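Local atomic coordinates of ABC transporter substrate-binding protein-branched chain amino acid transport (Streptococcus pneumoniae, PDB entry 4GNR), a protein that binds isoleucine, and probably other branched-chain amino acids, at the cell surface and probably delivers them to an ABC transporter for import. Residues Y23-E37 with K274-Y287. Numbering follows the deposited sequence. Where two conformers were deposited one is given.
Sequences YGTAEQKGAQLAVDE and KYNEEPSTFAALAY. With ILE (isoleucine), chain B.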
loop_
_atom_site.group_PDB
_atom_site.type_symbol
_atom_site.label_atom_id
_atom_site.label_comp_id
_atom_site.label_asym_id
_atom_site.label_seq_id
_atom_site.Cartn_x
_atom_site.Cartn_y
_atom_site.Cartn_z
ATOM N N TYR A 23 4.993 6.626 0.157
ATOM C CA TYR A 23 4.789 5.178 0.038
ATOM C C TYR A 23 6.087 4.468 -0.357
ATOM O O TYR A 23 6.493 3.488 0.277
ATOM C CB TYR A 23 3.695 4.858 -0.982
ATOM C CG TYR A 23 2.369 5.565 -0.760
ATOM C CD1 TYR A 23 1.740 5.589 0.495
ATOM C CD2 TYR A 23 1.714 6.151 -1.829
ATOM C CE1 TYR A 23 0.498 6.182 0.663
ATOM C CE2 TYR A 23 0.471 6.760 -1.668
ATOM C CZ TYR A 23 -0.140 6.765 -0.425
ATOM O OH TYR A 23 -1.367 7.387 -0.301
ATOM N N GLY A 24 6.736 4.955 -1.416
ATOM C CA GLY A 24 7.941 4.300 -1.892
ATOM C C GLY A 24 9.104 4.419 -0.931
ATOM O O GLY A 24 9.917 3.516 -0.832
ATOM N N THR A 25 9.213 5.547 -0.236
ATOM C CA THR A 25 10.293 5.728 0.742
ATOM C C THR A 25 10.113 4.761 1.933
ATOM O O THR A 25 11.076 4.169 2.426
ATOM C CB THR A 25 10.353 7.186 1.225
ATOM O OG1 THR A 25 10.654 8.023 0.095
ATOM C CG2 THR A 25 11.393 7.377 2.314
ATOM N N ALA A 26 8.861 4.592 2.373
ATOM C CA ALA A 26 8.581 3.628 3.450
ATOM C C ALA A 26 9.021 2.222 2.997
ATOM O O ALA A 26 9.606 1.455 3.762
ATOM C CB ALA A 26 7.112 3.627 3.797
ATOM N N GLU A 27 8.694 1.880 1.754
ATOM C CA GLU A 27 9.038 0.555 1.223
ATOM C C GLU A 27 10.548 0.389 1.076
ATOM O O GLU A 27 11.091 -0.670 1.385
ATOM C CB GLU A 27 8.265 0.261 -0.054
ATOM C CG GLU A 27 6.781 0.210 0.255
ATOM C CD GLU A 27 5.892 -0.355 -0.808
ATOM O OE1 GLU A 27 6.291 -0.949 -1.809
ATOM O OE2 GLU A 27 4.626 -0.194 -0.539
ATOM N N GLN A 28 11.223 1.434 0.602
ATOM C CA GLN A 28 12.677 1.421 0.509
ATOM C C GLN A 28 13.279 1.098 1.897
ATOM O O GLN A 28 14.178 0.263 2.029
ATOM C CB GLN A 28 13.161 2.788 0.005
ATOM C CG GLN A 28 14.663 2.951 -0.056
ATOM C CD GLN A 28 15.026 4.419 -0.312
ATOM O OE1 GLN A 28 14.376 5.345 0.190
ATOM N NE2 GLN A 28 16.071 4.631 -1.073
ATOM N N LYS A 29 12.789 1.802 2.918
ATOM C CA LYS A 29 13.317 1.599 4.281
ATOM C C LYS A 29 13.028 0.194 4.798
ATOM O O LYS A 29 13.904 -0.444 5.410
ATOM C CB LYS A 29 12.785 2.661 5.241
ATOM C CG LYS A 29 13.412 4.043 4.995
ATOM C CD LYS A 29 12.829 5.130 5.896
ATOM C CE LYS A 29 13.338 6.522 5.530
ATOM N NZ LYS A 29 12.584 7.591 6.228
ATOM N N GLY A 30 11.799 -0.285 4.616
ATOM C CA GLY A 30 11.486 -1.632 5.103
ATOM C C GLY A 30 12.269 -2.722 4.350
ATOM O O GLY A 30 12.773 -3.675 4.953
ATOM N N ALA A 31 12.344 -2.575 3.023
ATOM C CA ALA A 31 13.070 -3.535 2.194
ATOM C C ALA A 31 14.562 -3.541 2.535
ATOM O O ALA A 31 15.181 -4.597 2.644
ATOM C CB ALA A 31 12.834 -3.224 0.720
ATOM N N GLN A 32 15.137 -2.354 2.677
ATOM C CA GLN A 32 16.574 -2.277 2.980
ATOM C C GLN A 32 16.879 -2.872 4.363
ATOM O O GLN A 32 17.932 -3.490 4.555
ATOM C CB GLN A 32 17.083 -0.841 2.879
ATOM C CG GLN A 32 18.609 -0.765 2.986
ATOM C CD GLN A 32 19.322 -1.402 1.801
ATOM O OE1 GLN A 32 19.076 -1.029 0.651
ATOM N NE2 GLN A 32 20.242 -2.316 2.072
ATOM N N LEU A 33 15.973 -2.665 5.331
ATOM C CA LEU A 33 16.160 -3.253 6.665
ATOM C C LEU A 33 16.232 -4.784 6.538
ATOM O O LEU A 33 17.099 -5.427 7.136
ATOM C CB LEU A 33 15.035 -2.835 7.593
ATOM C CG LEU A 33 15.080 -3.394 9.013
ATOM C CD1 LEU A 33 16.337 -2.932 9.739
ATOM C CD2 LEU A 33 13.804 -3.036 9.760
ATOM N N ALA A 34 15.306 -5.371 5.784
ATOM C CA ALA A 34 15.313 -6.819 5.583
ATOM C C ALA A 34 16.633 -7.263 4.932
ATOM O O ALA A 34 17.235 -8.251 5.364
ATOM C CB ALA A 34 14.121 -7.246 4.752
ATOM N N VAL A 35 17.052 -6.570 3.862
ATOM C CA VAL A 35 18.309 -6.935 3.199
ATOM C C VAL A 35 19.479 -6.893 4.188
ATOM O O VAL A 35 20.310 -7.790 4.241
ATOM C CB VAL A 35 18.590 -6.041 1.984
ATOM C CG1 VAL A 35 20.002 -6.260 1.500
ATOM C CG2 VAL A 35 17.571 -6.316 0.891
ATOM N N ASP A 36 19.564 -5.807 4.938
ATOM C CA ASP A 36 20.671 -5.650 5.898
ATOM C C ASP A 36 20.720 -6.800 6.883
ATOM O O ASP A 36 21.798 -7.323 7.206
ATOM C CB ASP A 36 20.576 -4.302 6.606
ATOM C CG ASP A 36 20.860 -3.113 5.683
ATOM O OD1 ASP A 36 21.379 -3.272 4.556
ATOM O OD2 ASP A 36 20.614 -2.003 6.168
ATOM N N GLU A 37 19.568 -7.167 7.410
ATOM C CA GLU A 37 19.499 -8.258 8.380
ATOM C C GLU A 37 19.873 -9.591 7.768
ATOM O O GLU A 37 20.636 -10.365 8.354
ATOM C CB GLU A 37 18.116 -8.325 9.005
ATOM C CG GLU A 37 17.815 -7.126 9.888
ATOM C CD GLU A 37 16.404 -7.146 10.453
ATOM O OE1 GLU A 37 15.590 -7.923 9.923
ATOM O OE2 GLU A 37 16.100 -6.339 11.365
ATOM N N LYS A 274 16.726 1.014 13.915
ATOM C CA LYS A 274 17.489 1.361 12.733
ATOM C C LYS A 274 17.286 2.793 12.267
ATOM O O LYS A 274 18.248 3.478 11.920
ATOM C CB LYS A 274 17.058 0.470 11.550
ATOM C CG LYS A 274 17.865 0.537 10.279
ATOM C CD LYS A 274 19.098 -0.336 10.380
ATOM C CE LYS A 274 19.724 -0.572 9.006
ATOM N NZ LYS A 274 20.812 -1.609 9.009
ATOM N N TYR A 275 16.027 3.234 12.249
ATOM C CA TYR A 275 15.617 4.513 11.674
ATOM C C TYR A 275 15.176 5.620 12.611
ATOM O O TYR A 275 15.054 6.775 12.199
ATOM C CB TYR A 275 14.482 4.310 10.623
ATOM C CG TYR A 275 14.871 3.405 9.491
ATOM C CD1 TYR A 275 15.814 3.807 8.569
ATOM C CD2 TYR A 275 14.257 2.176 9.310
ATOM C CE1 TYR A 275 16.190 2.997 7.533
ATOM C CE2 TYR A 275 14.624 1.344 8.278
ATOM C CZ TYR A 275 15.593 1.760 7.383
ATOM O OH TYR A 275 15.990 0.967 6.331
ATOM N N ASN A 276 14.907 5.262 13.858
ATOM C CA ASN A 276 14.434 6.217 14.870
ATOM C C ASN A 276 13.159 6.895 14.358
ATOM O O ASN A 276 12.921 8.092 14.564
ATOM C CB ASN A 276 15.457 7.290 15.192
ATOM C CG ASN A 276 15.088 8.073 16.441
ATOM O OD1 ASN A 276 14.345 7.586 17.318
ATOM N ND2 ASN A 276 15.621 9.280 16.552
ATOM N N GLU A 277 12.343 6.090 13.674
ATOM C CA GLU A 277 11.073 6.497 13.071
ATOM C C GLU A 277 10.059 5.340 13.194
ATOM O O GLU A 277 10.435 4.195 13.371
ATOM C CB GLU A 277 11.228 6.791 11.547
ATOM C CG GLU A 277 12.137 7.976 11.234
ATOM C CD GLU A 277 12.365 8.226 9.740
ATOM O OE1 GLU A 277 11.979 7.406 8.882
ATOM O OE2 GLU A 277 12.987 9.270 9.426
ATOM N N GLU A 278 8.791 5.686 13.035
ATOM C CA GLU A 278 7.674 4.717 13.097
ATOM C C GLU A 278 7.446 4.104 11.715
ATOM O O GLU A 278 7.448 4.823 10.724
ATOM C CB GLU A 278 6.382 5.413 13.548
ATOM C CG GLU A 278 6.508 5.967 14.929
ATOM C CD GLU A 278 6.680 4.871 15.964
ATOM O OE1 GLU A 278 5.660 4.265 16.371
ATOM O OE2 GLU A 278 7.827 4.677 16.436
ATOM N N PRO A 279 7.296 2.775 11.614
ATOM C CA PRO A 279 7.034 2.236 10.292
ATOM C C PRO A 279 5.566 2.270 9.906
ATOM O O PRO A 279 4.670 2.216 10.746
ATOM C CB PRO A 279 7.418 0.755 10.456
ATOM C CG PRO A 279 7.148 0.456 11.917
ATOM C CD PRO A 279 7.466 1.735 12.642
ATOM N N SER A 280 5.299 2.425 8.614
ATOM C CA SER A 280 3.915 2.316 8.144
ATOM C C SER A 280 3.701 0.874 7.641
ATOM O O SER A 280 4.637 0.075 7.493
ATOM C CB SER A 280 3.561 3.241 7.001
ATOM O OG SER A 280 4.086 2.781 5.797
ATOM N N THR A 281 2.446 0.586 7.317
ATOM C CA THR A 281 2.062 -0.702 6.758
ATOM C C THR A 281 2.873 -0.992 5.494
ATOM O O THR A 281 3.080 -2.171 5.172
ATOM C CB THR A 281 0.538 -0.719 6.427
ATOM O OG1 THR A 281 0.143 -2.030 6.054
ATOM C CG2 THR A 281 0.139 0.268 5.374
ATOM N N PHE A 282 3.302 0.036 4.753
ATOM C CA PHE A 282 4.039 -0.198 3.518
ATOM C C PHE A 282 5.466 -0.652 3.801
ATOM O O PHE A 282 5.998 -1.484 3.070
ATOM C CB PHE A 282 3.927 1.018 2.606
ATOM C CG PHE A 282 2.483 1.327 2.305
ATOM C CD1 PHE A 282 1.670 0.357 1.738
ATOM C CD2 PHE A 282 1.915 2.542 2.614
ATOM C CE1 PHE A 282 0.306 0.583 1.514
ATOM C CE2 PHE A 282 0.557 2.792 2.362
ATOM C CZ PHE A 282 -0.246 1.805 1.826
ATOM N N ALA A 283 6.102 -0.097 4.840
ATOM C CA ALA A 283 7.423 -0.602 5.246
ATOM C C ALA A 283 7.306 -2.085 5.650
ATOM O O ALA A 283 8.180 -2.893 5.310
ATOM C CB ALA A 283 7.988 0.201 6.400
ATOM N N ALA A 284 6.253 -2.428 6.400
ATOM C CA ALA A 284 6.050 -3.804 6.854
ATOM C C ALA A 284 5.845 -4.755 5.657
ATOM O O ALA A 284 6.448 -5.825 5.591
ATOM C CB ALA A 284 4.855 -3.850 7.802
ATOM N N LEU A 285 4.984 -4.366 4.713
ATOM C CA LEU A 285 4.753 -5.199 3.528
ATOM C C LEU A 285 6.036 -5.379 2.720
ATOM O O LEU A 285 6.304 -6.475 2.235
ATOM C CB LEU A 285 3.657 -4.604 2.636
ATOM C CG LEU A 285 2.223 -4.770 3.161
ATOM C CD1 LEU A 285 1.284 -3.823 2.433
ATOM C CD2 LEU A 285 1.726 -6.216 3.024
ATOM N N ALA A 286 6.832 -4.315 2.572
ATOM C CA ALA A 286 8.066 -4.394 1.777
ATOM C C ALA A 286 9.112 -5.298 2.446
ATOM O O ALA A 286 9.839 -6.032 1.770
ATOM C CB ALA A 286 8.620 -3.018 1.524
ATOM N N TYR A 287 9.190 -5.226 3.774
ATOM C CA TYR A 287 10.085 -6.088 4.555
ATOM C C TYR A 287 9.723 -7.557 4.264
ATOM O O TYR A 287 10.594 -8.398 3.985
ATOM C CB TYR A 287 9.945 -5.720 6.024
ATOM C CG TYR A 287 10.815 -6.480 6.985
ATOM C CD1 TYR A 287 10.376 -7.659 7.556
ATOM C CD2 TYR A 287 12.055 -5.982 7.384
ATOM C CE1 TYR A 287 11.148 -8.332 8.505
ATOM C CE2 TYR A 287 12.835 -6.640 8.335
ATOM C CZ TYR A 287 12.370 -7.809 8.892
ATOM O OH TYR A 287 13.071 -8.480 9.858
HETATM N N ILE B . -2.665 0.365 -2.766
HETATM C CA ILE B . -2.266 1.630 -3.443
HETATM C C ILE B . -2.001 1.345 -4.918
HETATM O O ILE B . -1.679 2.298 -5.657
HETATM C CB ILE B . -1.174 2.428 -2.667
HETATM C CG1 ILE B . -0.040 1.528 -2.236
HETATM C CG2 ILE B . -1.703 3.222 -1.348
HETATM C CD1 ILE B . 1.076 2.292 -1.559
HETATM O OXT ILE B . -2.159 0.173 -5.320
#
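Gly30 meets Ala283 where helices 23-37 and 281-287 pack with their axes 7.0 Å apart, running the same way at a crossing angle of -39°. Small residues make this closeness possible: Gly30 CA donates a nearly straight CA-H...O contact to Ala283 O (3.5 Å), while the methyl groups of Ala26, Ala31, Ala283 and Ala286 fill the interface around it. Farther along, the ring of Tyr287 enters as a knob among Gly30, Leu33, Ala34 and Glu37. Its side chain runs along helix 23-37, since chi1 of -179° sets CG opposite the backbone N, and its OH donates to the syn lone pair of Glu37 OE1 at 2.6 Å, carboxylate and ring standing perpendicular.

The end of helix 262-275 and the turn after it add a polar fringe. Lys29 lays CB and CG over one face of Tyr275, whose opposite face is covered by Lys274 CG. Tyr275 OH donates in the carbonyl plane to Lys29 O (2.7 Å), which also accepts the helical bond from Leu33 N. The extended Lys29 chain ends in a salt bridge from NZ to Glu277 OE1 (2.7 Å); another joins Lys274 NZ to Asp36 OD2 (2.9 Å), whose carboxylate also receives Gln32 NE2 on OD1.

At the other end, in the conformer given, Ser280 at the N-cap accepts from Phe282 N through OG. The Phe282 and Tyr23 rings, planes 79° apart, each offer a face to CD1 of the bound isoleucine, while Glu27 OE2 is hydrogen-bonded to Ser106 OG, and Tyr23 OH to Gly230 O and Tyr206 N. The helix pair belongs to one lobe of a periplasmic binding protein fold, and its Tyr23/Phe282 end lines the isoleucine site in the cleft between the two lobes.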